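Local coordinates for Glyoxalase/bleomycin resistance protein/dioxygenase (Nocardioides sp., PDB 4MYM) that is of unconfirmed activity but, as a member of the glyoxalase/bleomycin resistance/dioxygenase superfamily, probably binds a metal or a small ligand in a beta-sheet pocket, at residues 129-141 and 149-161. Sequence-based numbering, arbitrary orientation.
Sequences PADYPWNARCIYF and WEYFAWLEGGKPG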
# COMPACT_ATOMS: atom_id res chain seq x y z
N PRO A 129 10.88 -13.67 15.33
CA PRO A 129 10.23 -12.65 16.12
C PRO A 129 11.21 -11.95 17.06
O PRO A 129 12.07 -12.60 17.65
CB PRO A 129 9.18 -13.43 16.91
CG PRO A 129 8.82 -14.56 16.01
CD PRO A 129 10.09 -14.92 15.28
N ALA A 130 11.09 -10.63 17.17
CA ALA A 130 11.91 -9.86 18.12
C ALA A 130 11.19 -8.61 18.54
O ALA A 130 10.27 -8.15 17.86
CB ALA A 130 13.26 -9.51 17.50
N ASP A 131 11.62 -8.06 19.68
CA ASP A 131 11.17 -6.77 20.16
C ASP A 131 12.06 -5.67 19.61
O ASP A 131 13.30 -5.78 19.63
CB ASP A 131 11.15 -6.74 21.69
CG ASP A 131 10.18 -7.74 22.29
OD1 ASP A 131 9.33 -8.29 21.54
OD2 ASP A 131 10.25 -7.98 23.51
N TYR A 132 11.44 -4.61 19.12
CA TYR A 132 12.16 -3.53 18.48
C TYR A 132 12.10 -2.26 19.32
O TYR A 132 11.22 -2.12 20.17
CB TYR A 132 11.62 -3.30 17.06
CG TYR A 132 12.04 -4.43 16.15
CD1 TYR A 132 13.22 -4.34 15.41
CD2 TYR A 132 11.32 -5.61 16.11
CE1 TYR A 132 13.63 -5.38 14.61
CE2 TYR A 132 11.72 -6.66 15.31
CZ TYR A 132 12.88 -6.53 14.56
OH TYR A 132 13.27 -7.57 13.78
N PRO A 133 13.03 -1.32 19.06
CA PRO A 133 13.13 -0.13 19.91
C PRO A 133 11.94 0.83 19.82
O PRO A 133 11.87 1.77 20.61
CB PRO A 133 14.40 0.56 19.41
CG PRO A 133 14.65 -0.02 18.06
CD PRO A 133 14.15 -1.41 18.11
N TRP A 134 11.03 0.59 18.88
CA TRP A 134 9.81 1.39 18.78
C TRP A 134 8.61 0.75 19.51
O TRP A 134 7.46 1.07 19.22
CB TRP A 134 9.46 1.65 17.32
CG TRP A 134 9.54 0.47 16.44
CD1 TRP A 134 8.58 -0.46 16.21
CD2 TRP A 134 10.66 0.09 15.62
NE1 TRP A 134 9.02 -1.40 15.32
CE2 TRP A 134 10.30 -1.08 14.94
CE3 TRP A 134 11.93 0.63 15.42
CZ2 TRP A 134 11.16 -1.72 14.06
CZ3 TRP A 134 12.79 -0.01 14.55
CH2 TRP A 134 12.40 -1.17 13.88
N ASN A 135 8.90 -0.15 20.45
CA ASN A 135 7.89 -0.72 21.37
C ASN A 135 6.89 -1.67 20.71
O ASN A 135 5.71 -1.76 21.12
CB ASN A 135 7.17 0.40 22.15
CG ASN A 135 6.65 -0.08 23.49
OD1 ASN A 135 5.48 0.12 23.86
ND2 ASN A 135 7.51 -0.75 24.21
N ALA A 136 7.38 -2.41 19.71
CA ALA A 136 6.60 -3.43 19.03
C ALA A 136 7.39 -4.71 18.87
O ALA A 136 8.63 -4.69 18.77
CB ALA A 136 6.15 -2.93 17.66
N ARG A 137 6.67 -5.83 18.85
CA ARG A 137 7.21 -7.11 18.49
C ARG A 137 6.83 -7.35 17.03
O ARG A 137 5.65 -7.30 16.69
CB ARG A 137 6.66 -8.21 19.41
CG ARG A 137 7.17 -9.60 19.09
CD ARG A 137 6.92 -10.56 20.25
NE ARG A 137 7.63 -11.82 20.11
CZ ARG A 137 8.89 -12.06 20.51
NH1 ARG A 137 9.62 -11.11 21.06
NH2 ARG A 137 9.42 -13.27 20.34
N CYS A 138 7.84 -7.57 16.19
CA CYS A 138 7.67 -7.59 14.73
C CYS A 138 8.31 -8.76 14.04
O CYS A 138 9.31 -9.32 14.51
CB CYS A 138 8.27 -6.32 14.11
SG CYS A 138 7.72 -4.80 14.86
N ILE A 139 7.74 -9.10 12.89
CA ILE A 139 8.36 -10.02 11.95
C ILE A 139 8.27 -9.41 10.55
O ILE A 139 7.31 -8.69 10.23
CB ILE A 139 7.74 -11.42 11.98
CG1 ILE A 139 6.21 -11.36 11.80
CG2 ILE A 139 8.11 -12.10 13.31
CD1 ILE A 139 5.52 -12.71 11.90
N TYR A 140 9.28 -9.68 9.74
CA TYR A 140 9.39 -9.12 8.38
C TYR A 140 9.66 -10.23 7.36
O TYR A 140 10.43 -11.15 7.64
CB TYR A 140 10.50 -8.07 8.35
CG TYR A 140 10.28 -6.92 9.29
CD1 TYR A 140 9.48 -5.85 8.92
CD2 TYR A 140 10.86 -6.91 10.55
CE1 TYR A 140 9.27 -4.79 9.78
CE2 TYR A 140 10.66 -5.85 11.42
CZ TYR A 140 9.86 -4.81 11.04
OH TYR A 140 9.64 -3.78 11.90
N PHE A 141 9.01 -10.17 6.19
CA PHE A 141 9.24 -11.09 5.09
C PHE A 141 9.06 -10.42 3.73
O PHE A 141 8.19 -9.55 3.59
CB PHE A 141 8.38 -12.37 5.19
CG PHE A 141 6.89 -12.15 5.15
CD1 PHE A 141 6.17 -12.29 3.96
CD2 PHE A 141 6.18 -11.87 6.31
CE1 PHE A 141 4.80 -12.13 3.93
CE2 PHE A 141 4.80 -11.71 6.29
CZ PHE A 141 4.11 -11.84 5.10
N TRP A 149 6.64 -7.35 3.92
CA TRP A 149 5.52 -7.36 4.87
C TRP A 149 6.03 -7.32 6.30
O TRP A 149 7.07 -7.92 6.63
CB TRP A 149 4.70 -8.62 4.68
CG TRP A 149 3.94 -8.68 3.37
CD1 TRP A 149 4.46 -8.85 2.12
CD2 TRP A 149 2.52 -8.60 3.20
NE1 TRP A 149 3.46 -8.86 1.18
CE2 TRP A 149 2.26 -8.71 1.81
CE3 TRP A 149 1.45 -8.44 4.08
CZ2 TRP A 149 0.95 -8.66 1.29
CZ3 TRP A 149 0.17 -8.39 3.57
CH2 TRP A 149 -0.07 -8.49 2.19
N GLU A 150 5.31 -6.59 7.14
CA GLU A 150 5.56 -6.52 8.55
C GLU A 150 4.27 -6.94 9.26
O GLU A 150 3.19 -6.46 8.92
CB GLU A 150 5.91 -5.10 8.96
CG GLU A 150 6.11 -4.93 10.47
CD GLU A 150 6.10 -3.49 10.91
OE1 GLU A 150 5.09 -2.79 10.64
OE2 GLU A 150 7.06 -3.05 11.56
N TYR A 151 4.38 -7.88 10.19
CA TYR A 151 3.32 -8.13 11.16
C TYR A 151 3.89 -7.58 12.45
O TYR A 151 5.05 -7.84 12.79
CB TYR A 151 3.02 -9.63 11.31
CG TYR A 151 2.24 -10.30 10.21
CD1 TYR A 151 2.35 -9.91 8.87
CD2 TYR A 151 1.42 -11.39 10.49
CE1 TYR A 151 1.65 -10.56 7.88
CE2 TYR A 151 0.72 -12.04 9.49
CZ TYR A 151 0.83 -11.62 8.18
OH TYR A 151 0.15 -12.28 7.19
N PHE A 152 3.11 -6.76 13.16
CA PHE A 152 3.59 -6.12 14.36
C PHE A 152 2.48 -6.09 15.40
O PHE A 152 1.29 -6.12 15.06
CB PHE A 152 4.13 -4.71 14.12
CG PHE A 152 3.07 -3.67 13.82
CD1 PHE A 152 2.52 -3.55 12.54
CD2 PHE A 152 2.66 -2.78 14.80
CE1 PHE A 152 1.55 -2.60 12.27
CE2 PHE A 152 1.68 -1.83 14.52
CZ PHE A 152 1.14 -1.73 13.26
N ALA A 153 2.89 -6.07 16.67
CA ALA A 153 1.98 -5.85 17.79
C ALA A 153 2.68 -5.04 18.87
O ALA A 153 3.88 -5.23 19.14
CB ALA A 153 1.46 -7.17 18.31
N TRP A 154 1.95 -4.10 19.47
CA TRP A 154 2.51 -3.18 20.43
C TRP A 154 2.80 -3.89 21.74
O TRP A 154 2.01 -4.71 22.19
CB TRP A 154 1.56 -2.01 20.70
CG TRP A 154 1.33 -1.13 19.52
CD1 TRP A 154 0.15 -0.87 18.92
CD2 TRP A 154 2.33 -0.42 18.78
NE1 TRP A 154 0.33 -0.03 17.85
CE2 TRP A 154 1.67 0.25 17.74
CE3 TRP A 154 3.71 -0.30 18.89
CZ2 TRP A 154 2.34 1.05 16.82
CZ3 TRP A 154 4.39 0.49 17.97
CH2 TRP A 154 3.70 1.15 16.95
N LEU A 155 3.95 -3.59 22.33
CA LEU A 155 4.29 -4.04 23.67
C LEU A 155 3.57 -3.14 24.67
O LEU A 155 2.91 -2.16 24.27
CB LEU A 155 5.80 -3.97 23.88
CG LEU A 155 6.66 -4.79 22.92
CD1 LEU A 155 8.13 -4.53 23.17
CD2 LEU A 155 6.35 -6.28 23.04
N GLU A 156 3.68 -3.45 25.96
CA GLU A 156 3.05 -2.61 26.99
C GLU A 156 3.39 -1.14 26.79
O GLU A 156 4.54 -0.78 26.58
CB GLU A 156 3.47 -3.02 28.41
CG GLU A 156 2.96 -2.04 29.46
CD GLU A 156 3.26 -2.44 30.90
OE1 GLU A 156 4.12 -3.31 31.13
OE2 GLU A 156 2.62 -1.84 31.80
N GLY A 157 2.37 -0.28 26.89
CA GLY A 157 2.52 1.16 26.69
C GLY A 157 2.05 1.63 25.33
O GLY A 157 1.78 2.82 25.14
N GLY A 158 1.94 0.71 24.37
CA GLY A 158 1.34 1.03 23.08
C GLY A 158 2.25 1.81 22.14
O GLY A 158 3.48 1.80 22.29
N LYS A 159 1.64 2.48 21.17
CA LYS A 159 2.36 3.18 20.11
C LYS A 159 3.07 4.42 20.62
O LYS A 159 2.43 5.32 21.17
CB LYS A 159 1.37 3.58 19.01
CG LYS A 159 2.01 4.28 17.82
CD LYS A 159 1.02 4.43 16.68
CE LYS A 159 1.70 5.09 15.49
NZ LYS A 159 0.85 5.11 14.28
N PRO A 160 4.40 4.51 20.41
CA PRO A 160 5.16 5.68 20.80
C PRO A 160 5.13 6.79 19.75
O PRO A 160 4.73 6.56 18.60
CB PRO A 160 6.59 5.14 20.91
CG PRO A 160 6.65 4.13 19.81
CD PRO A 160 5.26 3.55 19.69
N GLY A 161 5.56 7.99 20.15
CA GLY A 161 5.78 9.09 19.22
C GLY A 161 4.55 9.83 18.74
O GLY A 161 4.64 10.66 17.83
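R137, I139 and F141 pair with A153, Y151 and W149 in the antiparallel beta hairpin at the centre of the second four-stranded sheet of this chain, whose strand order fits the beta-alpha-beta-beta-beta module of the glyoxalase superfamily. Each pair exchanges two backbone bonds, from R137 N to A153 O (2.9 Å) at one end to W149 N and F141 O (2.7 Å, nearly straight at 173°) at the other. Beyond the R137/A153 pair, L155 N extends the ladder by donating to N135 O at 2.8 Å, from a position tilted away from the carbonyl plane. The backbone of E150 and F152 bonds to strand 99-104 and L105 on the other side, so the strand is held along both edges.

C138, Y140, E150 and F152 share one face. Y140 and E150 run side by side, and the phenol OH reaches E150 OE2 at 2.7 Å in a weak hydrogen bond; CG of E150 lies anti to its backbone N (chi1 177°), which carries the carboxylate along the ring toward that hydroxyl. The other carboxylate oxygen, OE1, bonds to a bound BTB molecule, probably a crystallisation additive, consistent with a ligand pocket over this face. W134 NE1 makes a long, weak bond to C138 SG.

The reverse face packs against helix 108-120. Here the R137 guanidinium forms salt bridges to D131 through NH1 and to D112 of that helix through NE, while W149 NE1 bonds to E147. F141, W149 and Y151 form an aromatic cluster: Y151 CE1 meets the edge of the F141 ring, and W149 CB sits over the face of that ring, 3.5 Å from its centroid.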